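Local structure of inositol 2-dehydrogenase/D-chiro-inositol 3-dehydrogenase (Lactobacillus casei, 4MIY) at residues G11-G14 and R15-D19; A78-A81 and T82-A86; A269-S273 and W274-F278; Q280-N283 and T284-Q287. The protein oxidises myo-inositol and D-chiro-inositol to the corresponding keto-inositols, passing the hydride to NAD. All blocks are in the same frame, centred on the assembly; numbering follows the deposited sequence.

In the fold
All four contacts touch the same NAD molecule. Contacts 1 and 2 belong to the Rossmann fold: the helix start in contact 1 holds the phosphates and contact 2 meets the adenine end and the nicotinamide ribose, their centres about 19 Å apart. Contacts 3 and 4, from the C-terminal alpha/beta domain, come to the nicotinamide. There the two parts of the chain meet: Met-13 CE of contact 1 packs 3.4 Å from Tyr-282 CE1 of contact 4, and Trp-274 CZ3 of contact 3 lies 3.6 Å from Tyr-282 OH. Contacts 2 and 3 are farthest apart, with centres about 31 Å from each other on opposite sides of the chain's centre.

Contact 1: residues G11-G14 and R15-D19; sequences GAMG and RAHID. With NAD (nicotinamide-adenine-dinucleotide), chain E.
Met-13 N donates to NAD O2N at 2.8 Å, the shortest hydrogen bond here, while Met-13 O accepts the backbone N-H of His-17. The bond to O2N is almost straight (173° at the hydrogen), and one residue earlier Ala-12 N lies 3.1 Å from NAD O2A on the other phosphate. Each phosphate therefore takes one peptide N-H from the first turn of helix 12-24, whose dipole would probably favour the negative charge. Gly-11 and Gly-14 fit the GxGxxG pattern of Rossmann folds. Gly-11, at the N-cap, brings its CA to 3.3 Å from NAD O5B, and a CB there would collide with that oxygen.

The Met-13 side chain leaves the helix with CG opposite its backbone N (chi1 -173°) and bends at the next bond, which carries CE to 3.7 Å from NAD C4N of the nicotinamide. Its SD stands above the face of the His-17 ring, a distant sulfur-aromatic contact of 4.6 Å to the centroid. The ring is fixed by its nitrogens, NE2 bonding Glu-96 and ND1 bonding Arg-20. A leucine in place of His-17 would probably leave both Glu-96 and Arg-20 without these mates and remove the flat surface under the sulfur. Arg-15 runs CB, CG and CD past Gly-11 O before its guanidinium reaches a salt bridge with Asp-47.

Helix 12-24 is the crossover of the beta-alpha-beta unit between strands 3-8 and 28-34; Phe-94 of strand 92-95 meets the His-17 ring edge-to-face, and Val-286 of helix 279-294 packs on it.

Contact 2: residues A78-A81 and T82-A86; sequences AHEA and TVLKA. With NAD (nicotinamide-adenine-dinucleotide), chain E.
His-79 and Val-83 make the tight side of this helical turn, which opens helix 79-86 in the Rossmann fold, the connection between parallel strands 69-72 and 92-95. Val-83 N donates to His-79 O over 2.8 Å, a nearly straight bond (164° at the hydrogen). The same oxygen is crowded by Val-83 CG2 at 3.2 Å, a methyl that chi1 of 171° sets beside the valine's own backbone N. Val-83 also rests on Thr-95 of strand 92-95 and Ile-109 of helix 103-113, so this flank is buried.

The opposing character appears at Ala-81 and Lys-85. Ala-81 is exposed. Lys-85 runs CB, CG and CD past Ala-81 O, to which its N donates, yet the two side chains are loose: Ala-81 CB is 4.5 Å from Lys-85 NZ. Leu-84 CG presses on Glu-80 O at 3.1 Å, but the side chains meet more loosely, alongside each other and pointing the same way, with Leu-84 CD1 4.1 Å from Glu-80 OE2; the carboxylate itself is engaged in a salt bridge with Arg-108. Thr-82 directs OG1 to Asp-58.

At the cofactor end, Ala-78 CB lies 3.8 Å from NAD N6A of the adenine. The His-79 ring is held at both nitrogens, ND1 by Pro-98 O and NE2 by Ser-74 O, which fixes its rotation and places His-79 CE1 3.1 Å from NAD O3D.

Contact 3: residues A269-S273 and W274-F278; sequences AVEMS and WINRF. With NAD (nicotinamide-adenine-dinucleotide), chain E.
Ser-273 caps the short helix 274-277: its OG accepts from Asn-276 N at 3.1 Å, a true N-cap bond. The hydroxyl gets there because chi1 of 161° swings OG away from the serine's own N. Ser-273 O accepts Arg-277 N at 3.1 Å, the first backbone bond of the helix.

Glu-271 folds back over this cap. From CB, directed toward the helix, CG comes 4.2 Å from Arg-277 CB; a bend at chi2 then lays CD over Asn-276 CB. At the tip both carboxylate oxygens border that same CB, OE2 the nearer at 3.5 Å, with the carboxylate turned 82° from the Asn-276 amide. OE2 also uses its anti lone pair to accept Ser-273 N at 3.0 Å, and takes a weak bond from Met-272 N, so the carboxylate pins the loop just ahead of the helix. A water bridges Met-272 O and Trp-274 N.

The Trp-274 ring reaches the cofactor, with CZ3 3.9 Å from NAD C4N, while Ile-275 CG1 lies over one ring face, 3.5 Å above its plane and displaced toward the rim.

The helix follows strand 265-269, whose end at Ala-269 pairs antiparallel with a strand of the second subunit. Next in the chain comes helix 279-294, and Arg-277 ties the turn to the Asp-130 loop through a salt bridge.

Contact 4: residues Q280-N283 and T284-Q287; sequences QAYN and TEVQ. With NAD (nicotinamide-adenine-dinucleotide), chain E.
Tyr-282 and Glu-285 lie side by side, and the tyrosine ring receives its neighbours at the edge: Glu-285 OE2, 3.8 Å from Tyr-282 CD1, and the carboxamide nitrogen of NAD. The ring and carboxylate planes are inclined by 40°. At the tip Tyr-282 OH approaches NAD N7N to 2.7 Å, so the residue borders the nicotinamide end of the cofactor.

Another flat group, the Gln-280 amide, holds its acceptor nearly in its own plane. Gln-280 NE2 donates to Thr-284 OG1 at 3.0 Å, the oxygen only 3° out of that plane. A bend at chi2 (-94°) turns the amide forward along the helix, toward the hydroxyl one turn on, and Thr-284 N closes the same turn on Gln-280 O at 2.9 Å. NE2 also bonds Tyr-129 O, and OE1 accepts from Gln-131 N. With an alanine in place of Gln-280, Thr-284 OG1, Tyr-129 O and Gln-131 N would probably lose these partners, weakening the tie between helix 279-294 and the start of helix 131-141.

The segments share helix 279-294 of the C-terminal domain, which lies against helix 12-24 of the Rossmann fold through Arg-20, touched by Tyr-282 and Asn-283, and Val-24, touched by Asn-283.

Contact 1: residues G11-G14 and R15-D19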
# COMPACT_ATOMS: atom_id res chain seq x y z
N GLY A 11 13.93 34.89 -14.77
CA GLY A 11 13.15 34.94 -13.56
C GLY A 11 13.29 33.63 -12.83
O GLY A 11 14.32 33.04 -12.84
N ALA A 12 12.23 33.22 -12.17
CA ALA A 12 12.23 32.01 -11.38
C ALA A 12 12.62 30.74 -12.17
O ALA A 12 13.51 30.07 -11.79
CB ALA A 12 10.86 31.82 -10.75
N MET A 13 11.90 30.47 -13.22
CA MET A 13 12.11 29.26 -13.98
C MET A 13 13.33 29.42 -14.85
O MET A 13 14.07 28.50 -15.07
CB MET A 13 10.85 28.93 -14.77
CG MET A 13 10.85 27.60 -15.47
SD MET A 13 11.25 26.30 -14.29
CE MET A 13 10.51 24.91 -15.08
N GLY A 14 13.57 30.64 -15.30
CA GLY A 14 14.79 30.93 -16.02
C GLY A 14 16.03 30.64 -15.22
O GLY A 14 16.96 30.06 -15.70
N ARG A 15 16.03 31.06 -13.98
CA ARG A 15 17.16 30.81 -13.14
C ARG A 15 17.30 29.34 -12.79
O ARG A 15 18.38 28.84 -12.61
CB ARG A 15 17.05 31.59 -11.85
CG ARG A 15 17.32 33.08 -11.98
CD ARG A 15 16.86 33.84 -10.69
NE ARG A 15 17.69 33.57 -9.55
CZ ARG A 15 18.81 34.20 -9.27
NH1 ARG A 15 19.25 35.16 -10.05
NH2 ARG A 15 19.49 33.87 -8.21
N ALA A 16 16.18 28.67 -12.68
CA ALA A 16 16.20 27.25 -12.39
C ALA A 16 16.74 26.43 -13.56
O ALA A 16 17.42 25.49 -13.36
CB ALA A 16 14.83 26.78 -11.99
N HIS A 17 16.43 26.85 -14.77
CA HIS A 17 17.04 26.24 -15.96
C HIS A 17 18.54 26.55 -16.05
O HIS A 17 19.30 25.73 -16.43
CB HIS A 17 16.34 26.67 -17.22
CG HIS A 17 15.08 25.93 -17.48
ND1 HIS A 17 14.94 24.60 -17.22
CD2 HIS A 17 13.91 26.33 -18.02
CE1 HIS A 17 13.73 24.22 -17.56
NE2 HIS A 17 13.09 25.24 -18.06
N ILE A 18 18.93 27.77 -15.71
CA ILE A 18 20.34 28.09 -15.63
C ILE A 18 21.07 27.24 -14.63
O ILE A 18 22.13 26.76 -14.89
CB ILE A 18 20.56 29.59 -15.30
CG1 ILE A 18 20.09 30.44 -16.46
CG2 ILE A 18 22.00 29.86 -14.89
CD1 ILE A 18 20.13 31.91 -16.17
N ASP A 19 20.47 27.07 -13.47
CA ASP A 19 21.01 26.19 -12.47
C ASP A 19 21.18 24.75 -13.01
O ASP A 19 22.17 24.11 -12.79
CB ASP A 19 20.10 26.19 -11.24
CG ASP A 19 20.65 25.38 -10.13
OD1 ASP A 19 21.76 25.66 -9.73
OD2 ASP A 19 19.98 24.46 -9.69
PA NAD E . 8.85 35.06 -13.76
O1A NAD E . 7.91 36.16 -13.85
O2A NAD E . 9.57 34.79 -12.61
O5B NAD E . 10.07 35.27 -14.75
C5B NAD E . 9.96 35.68 -16.05
C4B NAD E . 11.15 36.57 -16.41
O4B NAD E . 10.95 36.97 -17.74
C3B NAD E . 11.19 37.91 -15.68
O3B NAD E . 12.44 38.13 -15.19
C2B NAD E . 10.78 38.94 -16.71
O2B NAD E . 11.37 40.20 -16.48
C1B NAD E . 11.31 38.35 -17.95
N9A NAD E . 10.67 38.79 -19.17
C8A NAD E . 9.42 39.04 -19.39
N7A NAD E . 9.17 39.33 -20.66
C5A NAD E . 10.33 39.27 -21.29
C6A NAD E . 10.83 39.49 -22.63
N6A NAD E . 10.06 39.81 -23.64
N1A NAD E . 12.11 39.27 -22.83
C2A NAD E . 12.93 38.94 -21.90
N3A NAD E . 12.55 38.76 -20.65
C4A NAD E . 11.29 38.90 -20.31
O3 NAD E . 8.02 33.84 -14.34
PN NAD E . 8.48 32.27 -14.36
O1N NAD E . 7.80 31.58 -13.27
O2N NAD E . 9.88 32.17 -14.23
O5D NAD E . 7.83 31.70 -15.62
C5D NAD E . 8.47 31.88 -16.86
C4D NAD E . 7.94 30.94 -17.89
O4D NAD E . 8.21 29.63 -17.43
C3D NAD E . 6.46 31.09 -18.05
O3D NAD E . 6.16 30.86 -19.39
C2D NAD E . 5.97 29.96 -17.16
O2D NAD E . 4.74 29.57 -17.64
C1D NAD E . 7.01 28.90 -17.39
N1N NAD E . 7.04 27.90 -16.33
C2N NAD E . 6.87 26.61 -16.62
C3N NAD E . 6.84 25.62 -15.67
C7N NAD E . 6.67 24.17 -16.05
O7N NAD E . 6.94 23.77 -17.14
N7N NAD E . 6.25 23.40 -15.13
C4N NAD E . 7.05 25.99 -14.35
C5N NAD E . 7.23 27.33 -14.09
C6N NAD E . 7.21 28.26 -15.10

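Contact 2: residues A78-A81 and T82-A86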
# COMPACT_ATOMS: atom_id res chain seq x y z
N ALA A 78 4.96 36.48 -24.09
CA ALA A 78 6.12 36.97 -24.79
C ALA A 78 6.85 35.88 -25.58
O ALA A 78 7.85 36.16 -26.20
CB ALA A 78 7.04 37.57 -23.83
N HIS A 79 6.36 34.66 -25.53
CA HIS A 79 7.08 33.58 -26.15
C HIS A 79 6.98 33.63 -27.64
O HIS A 79 7.97 33.44 -28.30
CB HIS A 79 6.58 32.22 -25.67
CG HIS A 79 6.90 31.93 -24.25
ND1 HIS A 79 6.52 30.75 -23.64
CD2 HIS A 79 7.55 32.64 -23.31
CE1 HIS A 79 6.93 30.77 -22.39
NE2 HIS A 79 7.54 31.90 -22.16
N GLU A 80 5.79 33.90 -28.14
CA GLU A 80 5.49 33.78 -29.52
C GLU A 80 6.42 34.57 -30.41
O GLU A 80 6.89 34.08 -31.40
CB GLU A 80 4.07 34.24 -29.79
CG GLU A 80 3.65 34.12 -31.21
CD GLU A 80 2.50 35.05 -31.51
OE1 GLU A 80 1.86 35.49 -30.53
OE2 GLU A 80 2.26 35.35 -32.69
N ALA A 81 6.65 35.81 -30.03
CA ALA A 81 7.39 36.72 -30.87
C ALA A 81 8.83 36.36 -30.82
O ALA A 81 9.53 36.41 -31.80
CB ALA A 81 7.22 38.11 -30.40
N THR A 82 9.27 35.97 -29.65
CA THR A 82 10.65 35.60 -29.45
C THR A 82 10.97 34.33 -30.22
O THR A 82 12.00 34.23 -30.83
CB THR A 82 10.94 35.46 -27.99
OG1 THR A 82 10.83 36.72 -27.37
CG2 THR A 82 12.35 34.89 -27.75
N VAL A 83 10.07 33.37 -30.19
CA VAL A 83 10.24 32.15 -30.91
C VAL A 83 10.28 32.41 -32.40
O VAL A 83 11.04 31.81 -33.12
CB VAL A 83 9.16 31.10 -30.55
CG1 VAL A 83 9.21 29.98 -31.41
CG2 VAL A 83 9.36 30.63 -29.10
N LEU A 84 9.45 33.32 -32.86
CA LEU A 84 9.46 33.68 -34.26
C LEU A 84 10.75 34.40 -34.62
O LEU A 84 11.24 34.19 -35.66
CB LEU A 84 8.26 34.54 -34.65
CG LEU A 84 6.89 33.95 -34.47
CD1 LEU A 84 5.90 35.04 -34.48
CD2 LEU A 84 6.60 33.00 -35.53
N LYS A 85 11.31 35.16 -33.75
CA LYS A 85 12.61 35.73 -34.04
C LYS A 85 13.73 34.72 -34.08
O LYS A 85 14.64 34.83 -34.85
CB LYS A 85 12.97 36.75 -33.02
CG LYS A 85 12.33 38.08 -33.21
CD LYS A 85 12.34 38.75 -31.94
CE LYS A 85 12.17 40.18 -32.10
NZ LYS A 85 10.88 40.40 -31.50
N ALA A 86 13.66 33.71 -33.25
CA ALA A 86 14.71 32.72 -33.19
C ALA A 86 14.63 31.81 -34.40
O ALA A 86 15.62 31.25 -34.82
CB ALA A 86 14.60 31.93 -31.88
PA NAD E . 8.85 35.06 -13.76
O1A NAD E . 7.91 36.16 -13.85
O2A NAD E . 9.57 34.79 -12.61
O5B NAD E . 10.07 35.27 -14.75
C5B NAD E . 9.96 35.68 -16.05
C4B NAD E . 11.15 36.57 -16.41
O4B NAD E . 10.95 36.97 -17.74
C3B NAD E . 11.19 37.91 -15.68
O3B NAD E . 12.44 38.13 -15.19
C2B NAD E . 10.78 38.94 -16.71
O2B NAD E . 11.37 40.20 -16.48
C1B NAD E . 11.31 38.35 -17.95
N9A NAD E . 10.67 38.79 -19.17
C8A NAD E . 9.42 39.04 -19.39
N7A NAD E . 9.17 39.33 -20.66
C5A NAD E . 10.33 39.27 -21.29
C6A NAD E . 10.83 39.49 -22.63
N6A NAD E . 10.06 39.81 -23.64
N1A NAD E . 12.11 39.27 -22.83
C2A NAD E . 12.93 38.94 -21.90
N3A NAD E . 12.55 38.76 -20.65
C4A NAD E . 11.29 38.90 -20.31
O3 NAD E . 8.02 33.84 -14.34
PN NAD E . 8.48 32.27 -14.36
O1N NAD E . 7.80 31.58 -13.27
O2N NAD E . 9.88 32.17 -14.23
O5D NAD E . 7.83 31.70 -15.62
C5D NAD E . 8.47 31.88 -16.86
C4D NAD E . 7.94 30.94 -17.89
O4D NAD E . 8.21 29.63 -17.43
C3D NAD E . 6.46 31.09 -18.05
O3D NAD E . 6.16 30.86 -19.39
C2D NAD E . 5.97 29.96 -17.16
O2D NAD E . 4.74 29.57 -17.64
C1D NAD E . 7.01 28.90 -17.39
N1N NAD E . 7.04 27.90 -16.33
C2N NAD E . 6.87 26.61 -16.62
C3N NAD E . 6.84 25.62 -15.67
C7N NAD E . 6.67 24.17 -16.05
O7N NAD E . 6.94 23.77 -17.14
N7N NAD E . 6.25 23.40 -15.13
C4N NAD E . 7.05 25.99 -14.35
C5N NAD E . 7.23 27.33 -14.09
C6N NAD E . 7.21 28.26 -15.10

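Contact 3: residues A269-S273 and W274-F278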
# COMPACT_ATOMS: atom_id res chain seq x y z
N ALA A 269 4.69 11.36 4.79
CA ALA A 269 4.62 12.72 4.30
C ALA A 269 4.17 12.84 2.84
O ALA A 269 4.42 11.99 2.04
CB ALA A 269 5.95 13.40 4.49
N VAL A 270 3.48 13.91 2.54
CA VAL A 270 3.04 14.23 1.20
C VAL A 270 3.85 15.43 0.74
O VAL A 270 4.08 16.33 1.50
CB VAL A 270 1.55 14.59 1.23
CG1 VAL A 270 1.09 15.09 -0.11
CG2 VAL A 270 0.76 13.38 1.61
N GLU A 271 4.27 15.40 -0.50
CA GLU A 271 4.91 16.52 -1.12
C GLU A 271 4.06 17.80 -1.09
O GLU A 271 2.90 17.76 -1.32
CB GLU A 271 5.24 16.15 -2.56
CG GLU A 271 5.96 17.19 -3.29
CD GLU A 271 7.28 17.51 -2.66
OE1 GLU A 271 8.15 16.65 -2.64
OE2 GLU A 271 7.45 18.60 -2.15
N MET A 272 4.66 18.91 -0.77
CA MET A 272 3.94 20.16 -0.76
C MET A 272 4.29 21.08 -1.93
O MET A 272 3.64 22.04 -2.14
CB MET A 272 4.15 20.90 0.56
CG MET A 272 3.45 20.32 1.79
SD MET A 272 1.65 20.53 1.78
CE MET A 272 1.40 22.27 1.87
N SER A 273 5.34 20.73 -2.67
CA SER A 273 5.88 21.60 -3.72
C SER A 273 5.89 20.96 -5.09
O SER A 273 6.49 19.96 -5.27
CB SER A 273 7.30 21.93 -3.33
OG SER A 273 8.05 22.38 -4.40
N TRP A 274 5.22 21.55 -6.06
CA TRP A 274 5.33 20.99 -7.40
C TRP A 274 6.75 21.06 -7.91
O TRP A 274 7.14 20.31 -8.72
CB TRP A 274 4.41 21.65 -8.37
CG TRP A 274 4.49 23.13 -8.42
CD1 TRP A 274 3.73 23.99 -7.75
CD2 TRP A 274 5.36 23.90 -9.23
NE1 TRP A 274 4.08 25.27 -8.05
CE2 TRP A 274 5.08 25.24 -8.96
CE3 TRP A 274 6.37 23.60 -10.11
CZ2 TRP A 274 5.74 26.27 -9.57
CZ3 TRP A 274 7.03 24.62 -10.70
CH2 TRP A 274 6.71 25.94 -10.44
N ILE A 275 7.52 22.00 -7.39
CA ILE A 275 8.89 22.14 -7.80
C ILE A 275 9.64 20.90 -7.47
O ILE A 275 10.37 20.39 -8.27
CB ILE A 275 9.53 23.33 -7.12
CG1 ILE A 275 8.99 24.59 -7.73
CG2 ILE A 275 11.01 23.32 -7.30
CD1 ILE A 275 9.19 25.74 -6.88
N ASN A 276 9.45 20.40 -6.28
CA ASN A 276 10.17 19.26 -5.85
C ASN A 276 9.64 17.99 -6.51
O ASN A 276 10.39 17.14 -6.87
CB ASN A 276 10.16 19.18 -4.34
CG ASN A 276 10.95 20.29 -3.69
OD1 ASN A 276 11.73 20.98 -4.34
ND2 ASN A 276 10.77 20.46 -2.41
N ARG A 277 8.34 17.92 -6.73
CA ARG A 277 7.74 16.75 -7.37
C ARG A 277 8.31 16.45 -8.74
O ARG A 277 8.46 15.35 -9.09
CB ARG A 277 6.21 16.91 -7.46
CG ARG A 277 5.48 15.85 -8.25
CD ARG A 277 5.59 14.44 -7.66
NE ARG A 277 4.93 13.45 -8.49
CZ ARG A 277 5.47 12.90 -9.56
NH1 ARG A 277 6.69 13.22 -9.92
NH2 ARG A 277 4.81 12.02 -10.26
N PHE A 278 8.64 17.49 -9.47
CA PHE A 278 9.05 17.35 -10.86
C PHE A 278 10.51 17.67 -11.15
O PHE A 278 10.88 17.77 -12.27
CB PHE A 278 8.04 18.03 -11.81
CG PHE A 278 6.72 17.30 -11.89
CD1 PHE A 278 6.65 16.04 -12.42
CD2 PHE A 278 5.56 17.85 -11.41
CE1 PHE A 278 5.49 15.36 -12.48
CE2 PHE A 278 4.40 17.17 -11.48
CZ PHE A 278 4.36 15.93 -12.02
PA NAD E . 8.85 35.06 -13.76
O1A NAD E . 7.91 36.16 -13.85
O2A NAD E . 9.57 34.79 -12.61
O5B NAD E . 10.07 35.27 -14.75
C5B NAD E . 9.96 35.68 -16.05
C4B NAD E . 11.15 36.57 -16.41
O4B NAD E . 10.95 36.97 -17.74
C3B NAD E . 11.19 37.91 -15.68
O3B NAD E . 12.44 38.13 -15.19
C2B NAD E . 10.78 38.94 -16.71
O2B NAD E . 11.37 40.20 -16.48
C1B NAD E . 11.31 38.35 -17.95
N9A NAD E . 10.67 38.79 -19.17
C8A NAD E . 9.42 39.04 -19.39
N7A NAD E . 9.17 39.33 -20.66
C5A NAD E . 10.33 39.27 -21.29
C6A NAD E . 10.83 39.49 -22.63
N6A NAD E . 10.06 39.81 -23.64
N1A NAD E . 12.11 39.27 -22.83
C2A NAD E . 12.93 38.94 -21.90
N3A NAD E . 12.55 38.76 -20.65
C4A NAD E . 11.29 38.90 -20.31
O3 NAD E . 8.02 33.84 -14.34
PN NAD E . 8.48 32.27 -14.36
O1N NAD E . 7.80 31.58 -13.27
O2N NAD E . 9.88 32.17 -14.23
O5D NAD E . 7.83 31.70 -15.62
C5D NAD E . 8.47 31.88 -16.86
C4D NAD E . 7.94 30.94 -17.89
O4D NAD E . 8.21 29.63 -17.43
C3D NAD E . 6.46 31.09 -18.05
O3D NAD E . 6.16 30.86 -19.39
C2D NAD E . 5.97 29.96 -17.16
O2D NAD E . 4.74 29.57 -17.64
C1D NAD E . 7.01 28.90 -17.39
N1N NAD E . 7.04 27.90 -16.33
C2N NAD E . 6.87 26.61 -16.62
C3N NAD E . 6.84 25.62 -15.67
C7N NAD E . 6.67 24.17 -16.05
O7N NAD E . 6.94 23.77 -17.14
N7N NAD E . 6.25 23.40 -15.13
C4N NAD E . 7.05 25.99 -14.35
C5N NAD E . 7.23 27.33 -14.09
C6N NAD E . 7.21 28.26 -15.10
O HOH W 1 3.18 23.33 -4.61

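Contact 4: residues Q280-N283 and T284-Q287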
# COMPACT_ATOMS: atom_id res chain seq x y z
N GLN A 280 13.03 15.73 -11.15
CA GLN A 280 13.58 14.72 -12.03
C GLN A 280 13.16 14.94 -13.46
O GLN A 280 13.96 14.88 -14.34
CB GLN A 280 13.19 13.30 -11.56
CG GLN A 280 13.54 12.21 -12.52
CD GLN A 280 12.43 11.83 -13.46
OE1 GLN A 280 11.35 11.51 -13.04
NE2 GLN A 280 12.70 11.89 -14.73
N ALA A 281 11.89 15.21 -13.67
CA ALA A 281 11.40 15.40 -15.02
C ALA A 281 12.04 16.59 -15.70
O ALA A 281 12.41 16.51 -16.82
CB ALA A 281 9.91 15.50 -15.03
N TYR A 282 12.21 17.67 -14.96
CA TYR A 282 12.90 18.81 -15.52
C TYR A 282 14.33 18.50 -15.90
O TYR A 282 14.78 18.87 -16.94
CB TYR A 282 12.88 20.04 -14.59
CG TYR A 282 11.53 20.64 -14.29
CD1 TYR A 282 10.70 21.07 -15.27
CD2 TYR A 282 11.14 20.84 -13.00
CE1 TYR A 282 9.49 21.63 -14.97
CE2 TYR A 282 9.95 21.37 -12.68
CZ TYR A 282 9.11 21.78 -13.66
OH TYR A 282 7.91 22.33 -13.30
N ASN A 283 15.03 17.80 -15.05
CA ASN A 283 16.37 17.40 -15.35
C ASN A 283 16.42 16.53 -16.59
O ASN A 283 17.18 16.78 -17.46
CB ASN A 283 16.99 16.67 -14.17
CG ASN A 283 17.39 17.59 -13.05
OD1 ASN A 283 17.47 18.76 -13.21
ND2 ASN A 283 17.61 17.02 -11.90
N THR A 284 15.57 15.53 -16.66
CA THR A 284 15.56 14.62 -17.79
C THR A 284 15.23 15.29 -19.12
O THR A 284 15.85 15.04 -20.12
CB THR A 284 14.63 13.44 -17.53
OG1 THR A 284 15.10 12.74 -16.38
CG2 THR A 284 14.62 12.49 -18.69
N GLU A 285 14.26 16.17 -19.08
CA GLU A 285 13.82 16.92 -20.22
C GLU A 285 14.90 17.81 -20.81
O GLU A 285 15.15 17.78 -21.97
CB GLU A 285 12.63 17.73 -19.77
CG GLU A 285 12.33 18.93 -20.52
CD GLU A 285 11.24 19.80 -19.87
OE1 GLU A 285 10.16 19.75 -20.38
OE2 GLU A 285 11.51 20.53 -18.93
N VAL A 286 15.56 18.56 -19.98
CA VAL A 286 16.60 19.44 -20.41
C VAL A 286 17.86 18.70 -20.83
O VAL A 286 18.50 19.06 -21.78
CB VAL A 286 16.89 20.49 -19.33
CG1 VAL A 286 18.03 21.34 -19.74
CG2 VAL A 286 15.70 21.32 -19.11
N GLN A 287 18.19 17.61 -20.16
CA GLN A 287 19.33 16.85 -20.56
C GLN A 287 19.13 16.25 -21.92
O GLN A 287 20.05 16.19 -22.70
CB GLN A 287 19.63 15.74 -19.57
CG GLN A 287 20.93 15.01 -19.86
CD GLN A 287 22.15 15.85 -19.64
OE1 GLN A 287 22.54 16.13 -18.54
NE2 GLN A 287 22.76 16.24 -20.71
PA NAD E . 8.85 35.06 -13.76
O1A NAD E . 7.91 36.16 -13.85
O2A NAD E . 9.57 34.79 -12.61
O5B NAD E . 10.07 35.27 -14.75
C5B NAD E . 9.96 35.68 -16.05
C4B NAD E . 11.15 36.57 -16.41
O4B NAD E . 10.95 36.97 -17.74
C3B NAD E . 11.19 37.91 -15.68
O3B NAD E . 12.44 38.13 -15.19
C2B NAD E . 10.78 38.94 -16.71
O2B NAD E . 11.37 40.20 -16.48
C1B NAD E . 11.31 38.35 -17.95
N9A NAD E . 10.67 38.79 -19.17
C8A NAD E . 9.42 39.04 -19.39
N7A NAD E . 9.17 39.33 -20.66
C5A NAD E . 10.33 39.27 -21.29
C6A NAD E . 10.83 39.49 -22.63
N6A NAD E . 10.06 39.81 -23.64
N1A NAD E . 12.11 39.27 -22.83
C2A NAD E . 12.93 38.94 -21.90
N3A NAD E . 12.55 38.76 -20.65
C4A NAD E . 11.29 38.90 -20.31
O3 NAD E . 8.02 33.84 -14.34
PN NAD E . 8.48 32.27 -14.36
O1N NAD E . 7.80 31.58 -13.27
O2N NAD E . 9.88 32.17 -14.23
O5D NAD E . 7.83 31.70 -15.62
C5D NAD E . 8.47 31.88 -16.86
C4D NAD E . 7.94 30.94 -17.89
O4D NAD E . 8.21 29.63 -17.43
C3D NAD E . 6.46 31.09 -18.05
O3D NAD E . 6.16 30.86 -19.39
C2D NAD E . 5.97 29.96 -17.16
O2D NAD E . 4.74 29.57 -17.64
C1D NAD E . 7.01 28.90 -17.39
N1N NAD E . 7.04 27.90 -16.33
C2N NAD E . 6.87 26.61 -16.62
C3N NAD E . 6.84 25.62 -15.67
C7N NAD E . 6.67 24.17 -16.05
O7N NAD E . 6.94 23.77 -17.14
N7N NAD E . 6.25 23.40 -15.13
C4N NAD E . 7.05 25.99 -14.35
C5N NAD E . 7.23 27.33 -14.09
C6N NAD E . 7.21 28.26 -15.10